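Local coordinates for avirulence protein (Pseudomonas syringae, PDB 4B6X), which is a type III secreted effector whose C-terminal coiled-coil domain, released by processing inside the plant, probably takes part in triggering host immunity, at residues A25-E30 with A72-R77; E32-M37 with R68-D73; D43-A48 with A55-T60. All coordinates share one frame; numbering follows the deposited sequence.

Contact 1 (A25-E30 with A72-R77); sequences AALRQE and ADLQRR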
ATOM      1  N   ALA A  25      -1.711  16.420  -0.153  1.00 27.39           N
ATOM      2  CA  ALA A  25      -2.381  15.987  -1.384  1.00 29.71           C
ATOM      3  C   ALA A  25      -1.592  14.874  -2.132  1.00 28.98           C
ATOM      4  O   ALA A  25      -2.162  13.829  -2.444  1.00 28.64           O
ATOM      5  CB  ALA A  25      -2.667  17.188  -2.322  1.00 32.11           C
ATOM      6  N   ALA A  26      -0.297  15.090  -2.398  1.00 28.48           N
ATOM      7  CA  ALA A  26       0.499  14.124  -3.184  1.00 28.28           C
ATOM      8  C   ALA A  26       0.633  12.809  -2.427  1.00 24.78           C
ATOM      9  O   ALA A  26       0.535  11.727  -3.014  1.00 24.55           O
ATOM     10  CB  ALA A  26       1.880  14.694  -3.568  1.00 28.61           C
ATOM     11  N   LEU A  27       0.844  12.907  -1.118  1.00 21.88           N
ATOM     12  CA  LEU A  27       0.932  11.724  -0.254  1.00 19.89           C
ATOM     13  C   LEU A  27      -0.362  10.884  -0.212  1.00 19.41           C
ATOM     14  O   LEU A  27      -0.313   9.620  -0.225  1.00 17.24           O
ATOM     15  CB  LEU A  27       1.342  12.144   1.152  1.00 17.76           C
ATOM     16  CG  LEU A  27       1.619  11.064   2.191  1.00 20.14           C
ATOM     17  CD1 LEU A  27       2.631   9.982   1.685  1.00 16.43           C
ATOM     18  CD2 LEU A  27       2.135  11.743   3.537  1.00 19.16           C
ATOM     19  N   ARG A  28      -1.498  11.568  -0.148  1.00 20.51           N
ATOM     20  CA  ARG A  28      -2.806  10.899  -0.185  1.00 22.36           C
ATOM     21  C   ARG A  28      -2.961  10.115  -1.478  1.00 23.06           C
ATOM     22  O   ARG A  28      -3.408   8.964  -1.460  1.00 22.39           O
ATOM     23  CB  ARG A  28      -3.988  11.884  -0.051  1.00 24.93           C
ATOM     24  CG  ARG A  28      -5.385  11.182   0.108  1.00 31.20           C
ATOM     25  CD  ARG A  28      -6.617  12.049  -0.340  1.00 43.76           C
ATOM     26  NE  ARG A  28      -6.449  13.498  -0.126  1.00 51.72           N
ATOM     27  CZ  ARG A  28      -6.844  14.197   0.952  1.00 57.38           C
ATOM     28  NH1 ARG A  28      -7.491  13.614   1.977  1.00 58.15           N
ATOM     29  NH2 ARG A  28      -6.586  15.511   1.003  1.00 59.42           N
ATOM     30  N   GLN A  29      -2.583  10.740  -2.587  1.00 23.83           N
ATOM     31  CA  GLN A  29      -2.666  10.123  -3.892  1.00 26.49           C
ATOM     32  C   GLN A  29      -1.698   8.924  -3.978  1.00 24.00           C
ATOM     33  O   GLN A  29      -2.054   7.889  -4.530  1.00 24.13           O
ATOM     34  CB  GLN A  29      -2.433  11.183  -4.984  1.00 29.58           C
ATOM     35  CG  GLN A  29      -2.536  10.686  -6.408  1.00 37.51           C
ATOM     36  CD  GLN A  29      -3.903  10.095  -6.748  1.00 42.97           C
ATOM     37  OE1 GLN A  29      -4.893  10.815  -6.780  1.00 49.02           O
ATOM     38  NE2 GLN A  29      -3.955   8.777  -7.002  1.00 41.18           N
ATOM     39  N   GLU A  30      -0.506   9.039  -3.376  1.00 21.82           N
ATOM     40  CA  GLU A  30       0.445   7.922  -3.326  1.00 19.49           C
ATOM     41  C   GLU A  30      -0.102   6.721  -2.574  1.00 18.50           C
ATOM     42  O   GLU A  30       0.122   5.552  -2.949  1.00 17.14           O
ATOM     43  CB  GLU A  30       1.784   8.333  -2.711  1.00 18.35           C
ATOM     44  CG  GLU A  30       2.902   7.381  -3.162  1.00 19.97           C
ATOM     45  CD  GLU A  30       4.257   7.505  -2.454  1.00 22.11           C
ATOM     46  OE1 GLU A  30       4.557   8.517  -1.776  1.00 20.54           O
ATOM     47  OE2 GLU A  30       5.030   6.517  -2.603  1.00 25.11           O
ATOM     48  N   ALA A  72       1.912   0.936   4.856  1.00 14.06           N
ATOM     49  CA  ALA A  72       1.686   1.235   6.246  1.00 14.50           C
ATOM     50  C   ALA A  72       2.492   2.482   6.699  1.00 14.58           C
ATOM     51  O   ALA A  72       1.986   3.301   7.437  1.00 14.32           O
ATOM     52  CB  ALA A  72       1.980   0.035   7.087  1.00 15.51           C
ATOM     53  N   ASP A  73       3.743   2.627   6.243  1.00 14.72           N
ATOM     54  CA  ASP A  73       4.522   3.840   6.516  1.00 14.55           C
ATOM     55  C   ASP A  73       3.903   5.078   5.895  1.00 14.29           C
ATOM     56  O   ASP A  73       3.829   6.147   6.532  1.00 14.76           O
ATOM     57  CB  ASP A  73       5.953   3.684   6.016  1.00 14.73           C
ATOM     58  CG  ASP A  73       6.802   2.787   6.923  1.00 18.12           C
ATOM     59  OD1 ASP A  73       6.335   2.413   8.015  1.00 20.03           O
ATOM     60  OD2 ASP A  73       7.960   2.493   6.567  1.00 20.38           O
ATOM     61  N   LEU A  74       3.463   4.969   4.645  1.00 13.84           N
ATOM     62  CA  LEU A  74       2.828   6.088   4.007  1.00 14.43           C
ATOM     63  C   LEU A  74       1.593   6.546   4.819  1.00 14.59           C
ATOM     64  O   LEU A  74       1.383   7.736   5.045  1.00 13.59           O
ATOM     65  CB  LEU A  74       2.475   5.781   2.552  1.00 15.15           C
ATOM     66  CG  LEU A  74       3.588   5.637   1.502  1.00 15.22           C
ATOM     67  CD1 LEU A  74       2.949   5.399   0.142  1.00 18.54           C
ATOM     68  CD2 LEU A  74       4.475   6.847   1.442  1.00 16.76           C
ATOM     69  N   GLN A  75       0.814   5.599   5.306  1.00 14.73           N
ATOM     70  CA  GLN A  75      -0.431   5.929   5.993  1.00 16.36           C
ATOM     71  C   GLN A  75      -0.137   6.601   7.336  1.00 16.74           C
ATOM     72  O   GLN A  75      -0.836   7.542   7.718  1.00 16.51           O
ATOM     73  CB  GLN A  75      -1.289   4.678   6.189  1.00 17.35           C
ATOM     74  CG  GLN A  75      -1.833   4.149   4.862  1.00 19.38           C
ATOM     75  CD  GLN A  75      -2.572   2.869   5.007  1.00 25.02           C
ATOM     76  OE1 GLN A  75      -2.075   1.926   5.614  1.00 29.46           O
ATOM     77  NE2 GLN A  75      -3.760   2.805   4.434  1.00 26.54           N
ATOM     78  N   ARG A  76       0.886   6.116   8.042  1.00 16.00           N
ATOM     79  CA  ARG A  76       1.323   6.780   9.282  1.00 17.01           C
ATOM     80  C   ARG A  76       1.709   8.231   9.050  1.00 16.84           C
ATOM     81  O   ARG A  76       1.325   9.093   9.833  1.00 16.40           O
ATOM     82  CB  ARG A  76       2.474   6.035   9.971  1.00 17.44           C
ATOM     83  CG  ARG A  76       1.945   4.867  10.803  1.00 20.57           C
ATOM     84  CD  ARG A  76       3.026   4.158  11.612  1.00 22.99           C
ATOM     85  NE  ARG A  76       3.858   3.280  10.803  1.00 22.80           N
ATOM     86  CZ  ARG A  76       3.599   1.992  10.535  1.00 24.50           C
ATOM     87  NH1 ARG A  76       2.502   1.376  11.010  1.00 25.30           N
ATOM     88  NH2 ARG A  76       4.433   1.313   9.758  1.00 20.75           N
ATOM     89  N   ARG A  77       2.480   8.484   7.983  1.00 16.41           N
ATOM     90  CA  ARG A  77       2.944   9.838   7.672  1.00 16.43           C
ATOM     91  C   ARG A  77       1.818  10.779   7.338  1.00 16.37           C
ATOM     92  O   ARG A  77       1.880  11.978   7.673  1.00 15.98           O
ATOM     93  CB  ARG A  77       3.958   9.843   6.526  1.00 16.65           C
ATOM     94  CG  ARG A  77       5.320   9.327   6.925  1.00 17.79           C
ATOM     95  CD  ARG A  77       6.140   8.902   5.701  1.00 21.33           C
ATOM     96  NE  ARG A  77       6.249   9.949   4.673  1.00 22.37           N
ATOM     97  CZ  ARG A  77       6.745   9.753   3.443  1.00 22.86           C
ATOM     98  NH1 ARG A  77       7.162   8.554   3.070  1.00 20.34           N
ATOM     99  NH2 ARG A  77       6.805  10.763   2.575  1.00 24.33           N
TER
HETATM  100  O   HOH W   1       6.841   9.358  -0.501  1.00 22.22           O

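Contact 2 (E32-M37 with R68-D73); sequences EDKQLM and RADLAD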
ATOM      1  N   GLU A  32      -3.298   5.942  -2.272  1.00 21.39           N
ATOM      2  CA  GLU A  32      -4.248   5.242  -3.143  1.00 24.71           C
ATOM      3  C   GLU A  32      -3.544   4.438  -4.292  1.00 23.80           C
ATOM      4  O   GLU A  32      -3.970   3.333  -4.632  1.00 21.91           O
ATOM      5  CB  GLU A  32      -5.251   6.218  -3.749  1.00 29.14           C
ATOM      6  CG  GLU A  32      -6.245   6.882  -2.736  1.00 36.03           C
ATOM      7  CD  GLU A  32      -7.134   5.864  -1.992  1.00 42.83           C
ATOM      8  OE1 GLU A  32      -6.669   5.324  -0.928  1.00 45.79           O
ATOM      9  OE2 GLU A  32      -8.265   5.588  -2.497  1.00 47.20           O
ATOM     10  N   ASP A  33      -2.490   5.011  -4.877  1.00 23.22           N
ATOM     11  CA  ASP A  33      -1.722   4.326  -5.928  1.00 24.33           C
ATOM     12  C   ASP A  33      -1.096   3.055  -5.334  1.00 21.51           C
ATOM     13  O   ASP A  33      -1.101   2.003  -5.964  1.00 21.59           O
ATOM     14  CB  ASP A  33      -0.600   5.203  -6.516  1.00 25.26           C
ATOM     15  CG  ASP A  33      -1.094   6.452  -7.201  1.00 28.52           C
ATOM     16  OD1 ASP A  33      -2.263   6.560  -7.602  1.00 31.80           O
ATOM     17  OD2 ASP A  33      -0.269   7.375  -7.363  1.00 33.95           O
ATOM     18  N   LYS A  34      -0.591   3.159  -4.110  1.00 19.27           N
ATOM     19  CA  LYS A  34       0.045   2.047  -3.439  1.00 17.28           C
ATOM     20  C   LYS A  34      -0.936   0.976  -2.963  1.00 17.47           C
ATOM     21  O   LYS A  34      -0.602  -0.213  -3.030  1.00 16.30           O
ATOM     22  CB  LYS A  34       0.948   2.522  -2.289  1.00 16.69           C
ATOM     23  CG  LYS A  34       1.789   1.369  -1.666  1.00 15.71           C
ATOM     24  CD  LYS A  34       3.311   1.522  -1.413  1.00 18.38           C
ATOM     25  CE  LYS A  34       4.085   2.614  -2.073  1.00 20.00           C
ATOM     26  NZ  LYS A  34       5.211   2.151  -2.908  1.00 18.65           N
ATOM     27  N   GLN A  35      -2.136   1.379  -2.512  1.00 17.89           N
ATOM     28  CA  GLN A  35      -3.207   0.433  -2.202  1.00 18.83           C
ATOM     29  C   GLN A  35      -3.630  -0.342  -3.458  1.00 20.74           C
ATOM     30  O   GLN A  35      -3.831  -1.541  -3.384  1.00 20.68           O
ATOM     31  CB  GLN A  35      -4.427   1.163  -1.611  1.00 20.28           C
ATOM     32  CG  GLN A  35      -5.557   0.236  -1.056  1.00 22.38           C
ATOM     33  CD  GLN A  35      -5.123  -0.622   0.153  1.00 21.98           C
ATOM     34  OE1 GLN A  35      -5.035  -0.112   1.268  1.00 23.23           O
ATOM     35  NE2 GLN A  35      -4.866  -1.939  -0.073  1.00 21.73           N
ATOM     36  N   LEU A  36      -3.785   0.341  -4.594  1.00 21.50           N
ATOM     37  CA  LEU A  36      -4.002  -0.349  -5.860  1.00 23.97           C
ATOM     38  C   LEU A  36      -2.906  -1.411  -6.151  1.00 22.59           C
ATOM     39  O   LEU A  36      -3.223  -2.549  -6.495  1.00 21.68           O
ATOM     40  CB  LEU A  36      -4.117   0.646  -7.015  1.00 26.49           C
ATOM     41  CG  LEU A  36      -4.467   0.083  -8.405  1.00 32.50           C
ATOM     42  CD1 LEU A  36      -5.870  -0.634  -8.438  1.00 34.66           C
ATOM     43  CD2 LEU A  36      -4.412   1.241  -9.475  1.00 37.37           C
ATOM     44  N   MET A  37      -1.627  -1.062  -5.997  1.00 21.35           N
ATOM     45  CA  MET A  37      -0.582  -2.033  -6.243  1.00 20.97           C
ATOM     46  C   MET A  37      -0.706  -3.212  -5.276  1.00 18.44           C
ATOM     47  O   MET A  37      -0.582  -4.399  -5.683  1.00 19.30           O
ATOM     48  CB  MET A  37       0.817  -1.441  -6.136  1.00 21.34           C
ATOM     49  CG  MET A  37       1.310  -0.620  -7.347  1.00 29.21           C
ATOM     50  SD  MET A  37       3.179  -0.440  -7.384  1.00 39.80           S
ATOM     51  CE  MET A  37       3.550  -0.892  -5.640  1.00 19.57           C
ATOM     52  N   ARG A  68       3.135  -3.713   1.132  1.00 13.58           N
ATOM     53  CA  ARG A  68       2.346  -3.590   2.337  1.00 14.02           C
ATOM     54  C   ARG A  68       3.117  -2.817   3.441  1.00 14.86           C
ATOM     55  O   ARG A  68       2.505  -2.033   4.173  1.00 15.34           O
ATOM     56  CB  ARG A  68       1.882  -4.954   2.834  1.00 14.58           C
ATOM     57  CG  ARG A  68       0.840  -5.608   1.929  1.00 15.33           C
ATOM     58  CD  ARG A  68       0.428  -6.978   2.447  1.00 15.54           C
ATOM     59  NE  ARG A  68      -0.227  -6.826   3.736  1.00 16.35           N
ATOM     60  CZ  ARG A  68      -0.020  -7.566   4.815  1.00 17.85           C
ATOM     61  NH1 ARG A  68       0.849  -8.566   4.822  1.00 18.64           N
ATOM     62  NH2 ARG A  68      -0.676  -7.265   5.925  1.00 21.57           N
ATOM     63  N   ALA A  69       4.418  -3.048   3.571  1.00 13.26           N
ATOM     64  CA  ALA A  69       5.229  -2.312   4.531  1.00 14.63           C
ATOM     65  C   ALA A  69       5.322  -0.825   4.161  1.00 14.47           C
ATOM     66  O   ALA A  69       5.188   0.048   5.023  1.00 15.19           O
ATOM     67  CB  ALA A  69       6.632  -2.932   4.640  1.00 14.18           C
ATOM     68  N   ASP A  70       5.554  -0.551   2.877  1.00 14.20           N
ATOM     69  CA  ASP A  70       5.636   0.789   2.377  1.00 14.20           C
ATOM     70  C   ASP A  70       4.304   1.524   2.548  1.00 14.47           C
ATOM     71  O   ASP A  70       4.275   2.685   2.916  1.00 14.26           O
ATOM     72  CB  ASP A  70       6.052   0.785   0.906  1.00 14.53           C
ATOM     73  CG  ASP A  70       7.505   0.361   0.691  1.00 16.80           C
ATOM     74  OD1 ASP A  70       8.328   0.415   1.656  1.00 19.76           O
ATOM     75  OD2 ASP A  70       7.838  -0.005  -0.464  1.00 17.07           O
ATOM     76  N   LEU A  71       3.203   0.835   2.304  1.00 14.20           N
ATOM     77  CA  LEU A  71       1.892   1.433   2.469  1.00 14.74           C
ATOM     78  C   LEU A  71       1.643   1.836   3.923  1.00 14.36           C
ATOM     79  O   LEU A  71       1.131   2.927   4.181  1.00 14.80           O
ATOM     80  CB  LEU A  71       0.778   0.469   2.005  1.00 14.00           C
ATOM     81  CG  LEU A  71      -0.668   0.940   2.094  1.00 15.99           C
ATOM     82  CD1 LEU A  71      -0.841   2.199   1.309  1.00 11.86           C
ATOM     83  CD2 LEU A  71      -1.692  -0.193   1.642  1.00 14.69           C
ATOM     84  N   ALA A  72       1.912   0.936   4.856  1.00 14.06           N
ATOM     85  CA  ALA A  72       1.686   1.235   6.246  1.00 14.50           C
ATOM     86  C   ALA A  72       2.492   2.482   6.699  1.00 14.58           C
ATOM     87  O   ALA A  72       1.986   3.301   7.437  1.00 14.32           O
ATOM     88  CB  ALA A  72       1.980   0.035   7.087  1.00 15.51           C
ATOM     89  N   ASP A  73       3.743   2.627   6.243  1.00 14.72           N
ATOM     90  CA  ASP A  73       4.522   3.840   6.516  1.00 14.55           C
ATOM     91  C   ASP A  73       3.903   5.078   5.895  1.00 14.29           C
ATOM     92  O   ASP A  73       3.829   6.147   6.532  1.00 14.76           O
ATOM     93  CB  ASP A  73       5.953   3.684   6.016  1.00 14.73           C
ATOM     94  CG  ASP A  73       6.802   2.787   6.923  1.00 18.12           C
ATOM     95  OD1 ASP A  73       6.335   2.413   8.015  1.00 20.03           O
ATOM     96  OD2 ASP A  73       7.960   2.493   6.567  1.00 20.38           O
TER
HETATM   97  O   HOH W   2       6.293  -0.316  -2.438  1.00 14.86           O

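Contact 3 (D43-A48 with A55-T60); sequences DELQDA and AEIANT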
ATOM      1  N   ASP A  43      -4.167 -10.195  -5.736  1.00 23.52           N
ATOM      2  CA  ASP A  43      -4.770 -10.958  -6.826  1.00 25.74           C
ATOM      3  C   ASP A  43      -3.782 -11.955  -7.445  1.00 25.02           C
ATOM      4  O   ASP A  43      -4.085 -13.130  -7.621  1.00 25.59           O
ATOM      5  CB  ASP A  43      -5.220 -10.021  -7.962  1.00 28.61           C
ATOM      6  CG  ASP A  43      -6.583  -9.378  -7.728  1.00 34.01           C
ATOM      7  OD1 ASP A  43      -7.299  -9.767  -6.787  1.00 38.89           O
ATOM      8  OD2 ASP A  43      -6.947  -8.466  -8.511  1.00 39.75           O
ATOM      9  N   GLU A  44      -2.610 -11.467  -7.810  1.00 23.93           N
ATOM     10  CA  GLU A  44      -1.607 -12.291  -8.485  1.00 24.20           C
ATOM     11  C   GLU A  44      -1.093 -13.416  -7.591  1.00 22.17           C
ATOM     12  O   GLU A  44      -0.942 -14.542  -8.034  1.00 23.30           O
ATOM     13  CB  GLU A  44      -0.462 -11.411  -9.004  1.00 23.66           C
ATOM     14  CG  GLU A  44      -0.954 -10.529 -10.151  1.00 29.73           C
ATOM     15  CD  GLU A  44      -0.143  -9.247 -10.368  1.00 33.61           C
ATOM     16  OE1 GLU A  44       0.901  -9.075  -9.724  1.00 33.56           O
ATOM     17  OE2 GLU A  44      -0.579  -8.402 -11.201  1.00 39.63           O
ATOM     18  N   LEU A  45      -0.874 -13.118  -6.328  1.00 20.11           N
ATOM     19  CA  LEU A  45      -0.503 -14.157  -5.359  1.00 20.00           C
ATOM     20  C   LEU A  45      -1.535 -15.260  -5.231  1.00 21.10           C
ATOM     21  O   LEU A  45      -1.197 -16.457  -5.254  1.00 21.52           O
ATOM     22  CB  LEU A  45      -0.217 -13.547  -3.970  1.00 19.42           C
ATOM     23  CG  LEU A  45       0.168 -14.505  -2.814  1.00 20.00           C
ATOM     24  CD1 LEU A  45       1.342 -15.325  -3.236  1.00 17.87           C
ATOM     25  CD2 LEU A  45       0.428 -13.726  -1.494  1.00 17.31           C
ATOM     26  N   GLN A  46      -2.804 -14.875  -5.110  1.00 22.30           N
ATOM     27  CA  GLN A  46      -3.840 -15.853  -4.931  1.00 23.49           C
ATOM     28  C   GLN A  46      -4.026 -16.704  -6.196  1.00 25.00           C
ATOM     29  O   GLN A  46      -4.297 -17.925  -6.117  1.00 25.08           O
ATOM     30  CB  GLN A  46      -5.130 -15.166  -4.494  1.00 25.73           C
ATOM     31  CG  GLN A  46      -5.050 -14.593  -3.065  1.00 22.96           C
ATOM     32  CD  GLN A  46      -6.399 -14.268  -2.466  1.00 24.51           C
ATOM     33  OE1 GLN A  46      -6.888 -13.164  -2.645  1.00 26.53           O
ATOM     34  NE2 GLN A  46      -6.997 -15.210  -1.725  1.00 25.85           N
ATOM     35  N   ASP A  47      -3.887 -16.073  -7.360  1.00 25.34           N
ATOM     36  CA  ASP A  47      -3.923 -16.822  -8.624  1.00 27.51           C
ATOM     37  C   ASP A  47      -2.754 -17.814  -8.711  1.00 26.64           C
ATOM     38  O   ASP A  47      -2.943 -18.959  -9.105  1.00 27.66           O
ATOM     39  CB  ASP A  47      -3.904 -15.871  -9.819  1.00 28.30           C
ATOM     40  CG  ASP A  47      -5.194 -15.126  -9.979  1.00 33.06           C
ATOM     41  OD1 ASP A  47      -6.216 -15.513  -9.348  1.00 37.46           O
ATOM     42  OD2 ASP A  47      -5.207 -14.158 -10.760  1.00 37.99           O
ATOM     43  N   ALA A  48      -1.564 -17.384  -8.301  1.00 25.12           N
ATOM     44  CA  ALA A  48      -0.400 -18.260  -8.307  1.00 24.78           C
ATOM     45  C   ALA A  48      -0.572 -19.447  -7.337  1.00 25.98           C
ATOM     46  O   ALA A  48      -0.094 -20.538  -7.620  1.00 26.50           O
ATOM     47  CB  ALA A  48       0.892 -17.472  -8.006  1.00 22.59           C
ATOM     48  N   ALA A  55       7.247 -20.745  -8.073  1.00 23.24           N
ATOM     49  CA  ALA A  55       8.089 -19.603  -8.480  1.00 22.62           C
ATOM     50  C   ALA A  55       7.330 -18.253  -8.387  1.00 21.71           C
ATOM     51  O   ALA A  55       7.896 -17.235  -7.988  1.00 19.51           O
ATOM     52  CB  ALA A  55       8.632 -19.805  -9.917  1.00 22.45           C
ATOM     53  N   GLU A  56       6.074 -18.243  -8.836  1.00 21.71           N
ATOM     54  CA  GLU A  56       5.313 -16.999  -8.883  1.00 21.55           C
ATOM     55  C   GLU A  56       4.801 -16.676  -7.499  1.00 19.97           C
ATOM     56  O   GLU A  56       4.698 -15.529  -7.140  1.00 20.69           O
ATOM     57  CB  GLU A  56       4.181 -17.058  -9.924  1.00 22.89           C
ATOM     58  CG  GLU A  56       3.536 -15.651 -10.264  1.00 24.86           C
ATOM     59  CD  GLU A  56       4.542 -14.654 -10.873  1.00 26.58           C
ATOM     60  OE1 GLU A  56       4.838 -14.760 -12.069  1.00 30.13           O
ATOM     61  OE2 GLU A  56       5.044 -13.767 -10.156  1.00 27.73           O
ATOM     62  N   ILE A  57       4.513 -17.689  -6.699  1.00 19.66           N
ATOM     63  CA  ILE A  57       4.141 -17.469  -5.320  1.00 18.90           C
ATOM     64  C   ILE A  57       5.260 -16.721  -4.595  1.00 19.21           C
ATOM     65  O   ILE A  57       5.003 -15.704  -3.942  1.00 18.71           O
ATOM     66  CB  ILE A  57       3.797 -18.775  -4.594  1.00 20.02           C
ATOM     67  CG1 ILE A  57       2.432 -19.304  -5.055  1.00 20.32           C
ATOM     68  CG2 ILE A  57       3.731 -18.594  -3.118  1.00 16.53           C
ATOM     69  CD1 ILE A  57       2.147 -20.730  -4.527  1.00 19.63           C
ATOM     70  N   ALA A  58       6.494 -17.189  -4.748  1.00 19.17           N
ATOM     71  CA  ALA A  58       7.627 -16.556  -4.097  1.00 19.54           C
ATOM     72  C   ALA A  58       7.884 -15.167  -4.676  1.00 18.88           C
ATOM     73  O   ALA A  58       8.226 -14.247  -3.935  1.00 19.26           O
ATOM     74  CB  ALA A  58       8.900 -17.451  -4.201  1.00 20.00           C
ATOM     75  N   ASN A  59       7.750 -15.014  -5.990  1.00 19.10           N
ATOM     76  CA  ASN A  59       8.010 -13.722  -6.652  1.00 19.39           C
ATOM     77  C   ASN A  59       7.027 -12.653  -6.185  1.00 19.06           C
ATOM     78  O   ASN A  59       7.421 -11.556  -5.834  1.00 18.68           O
ATOM     79  CB  ASN A  59       7.926 -13.848  -8.174  1.00 19.83           C
ATOM     80  CG  ASN A  59       8.038 -12.502  -8.883  1.00 22.42           C
ATOM     81  OD1 ASN A  59       8.938 -11.708  -8.580  1.00 23.83           O
ATOM     82  ND2 ASN A  59       7.140 -12.243  -9.854  1.00 20.11           N
ATOM     83  N   THR A  60       5.755 -13.025  -6.141  1.00 18.39           N
ATOM     84  CA  THR A  60       4.685 -12.087  -5.902  1.00 18.58           C
ATOM     85  C   THR A  60       4.546 -11.786  -4.425  1.00 17.49           C
ATOM     86  O   THR A  60       4.351 -10.638  -4.038  1.00 17.14           O
ATOM     87  CB  THR A  60       3.368 -12.644  -6.487  1.00 19.62           C
ATOM     88  OG1 THR A  60       3.496 -12.707  -7.920  1.00 19.75           O
ATOM     89  CG2 THR A  60       2.179 -11.760  -6.145  1.00 22.15           C
TER
HETATM   90  O   HOH W   3       2.655 -10.979  -9.946  1.00 29.08           O

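Contact 1 (A25-E30 with A72-R77)
The CA atoms of L27 and L74 are 7.3 Å apart where helical segments 25-30 and 72-77 run antiparallel at 149°, axes 9.8 Å apart, in a two-helix antiparallel coiled coil. L74 is its knob: from helix 54-89 it enters a hole formed by L27, E30, I31 and K34, an i, i+3, i+4, i+7 set on helix 25-50. Leucine, branched and apolar, suits both central places. With CG of L27 anti to the backbone N (chi1 -175°), its branch swings across the gap and CD1 meets CD2 of L74 at 3.6 Å. The extended chain of E30 crosses L74 at about a right angle, laying the carboxylate against both leucine methyls, with E30 CD 3.6 Å from L74 CD1. A water donates to E30 OE1 over 2.7 Å and reaches R77 NH2 in a weak bond, so the opposite charges are linked indirectly. Arginine suits this margin because its chain, bent at chi3, lays the guanidinium along L27 while leaving N-H groups for water. L27 CD1 lies over one guanidinium face, offset toward the rim, and L27 CD2 rests 4.0 Å from R77 CB.

Contact 2 (E32-M37 with R68-D73)
The side chains of K34 and L71 lie alongside one another, pointing opposite ways, with CG of K34 3.9 Å from CB of L71. Beyond that point the lysine continues over D70, K34 CD packing on D70 CB at 3.7 Å. To follow this path it is bent at chi2, chi3 and chi4; chi3, at -16°, is nearly eclipsed as modelled, an unfavourable shape. Q35, on the other flank, brings OE1 to 3.4 Å from L71 CD2, a van der Waals contact, since the methyl offers no hydrogen-bond donor. Lysine methylenes and a glutamine amide thus wall the leucine, covering apolar carbon while keeping polar ends for the surface. I31 and V38, one turn to either end on the same helix, also touch L71 and complete the four-residue hole.

The next shell holds those ends in place. K34 NZ and D70 OD2, 4.2 Å apart, are too far for a salt bridge, but one water accepts from NZ at 2.7 Å and donates to OD2 at 2.5 Å. The amide of Q35 is fixed by NE2, bonded to OD1 of N39 one turn along its own helix. The helices carry these groups antiparallel at 155°, axes 9.7 Å apart. A leucine filling a hole of residues i, i+3, i+4 and i+7 is knobs-into-holes packing, the signature of a coiled coil, here in an antiparallel helical hairpin.

Contact 3 (D43-A48 with A55-T60)
The carboxylate of E56, on a stem whose CB rests 3.8 Å from CB of A48, is gripped at a single oxygen from two sides. N59 ND2 donates to E56 OE2 at 2.6 Å from the syn side, only slightly out of the carboxylate plane, and does so within the plane of its own amide. T60 OG1 donates to the same oxygen from the anti side, tilted 26° out of the carboxylate plane. The two bonds fix the rotation of the carboxylate and would be expected to favour its charged form. The second flat group, the carboxylate of E44, joins by water: one molecule donates to E44 OE1 at 2.6 Å and also to T60 OG1, so the threonine hydroxyl both gives and receives a bond.

T60 serves two purposes. Its chi1 of -66° sets OG1 beside the backbone N, facing E56, and leaves CG2 pointing across the interface. That methyl packs tightly, 3.3 Å from the backbone N of L45, and also meets CB of E44. A small beta-branched residue suits a buried place where the helices are so close. A48 is small for the same reason: CG1 of I57 lies 3.8 Å from its CB, and CB of E56 also touches it, at about a right angle to the isoleucine. L45 brings CD1 to 3.7 Å from the carbonyl O of I57 and crosses I57 at about a right angle.

The axes are 8.6 Å apart at 159°, near the turn between the helices, where N53 OD1 bonds the backbone N of E56. L45 fits among I57, T60, S61 and L64, a knob in a four-residue hole: knobs-into-holes packing at the closed end of an antiparallel coiled-coil hairpin.

Overall arrangement
All three contacts join helix 25-50 to helix 54-89, sampling the same antiparallel pair at three levels. Contact 2 lies at the middle of the chain, about 1 Å from its centre. Contact 1 is about 8 Å away, centre to centre, and meets it through L74 CD1 and K34 CE, 3.7 Å apart; the two share A72 and D73. Contact 3 stands about 18 Å from contact 2 between centres and about 26 Å from contact 1, beside the turn; contacts 2 and 3 do not touch, their nearest atoms about 6 Å apart. Segment axes are closest at contact 3, in keeping with the small A48 and T60 at the nearest backbone pairs. All are packing contacts of the helical hairpin.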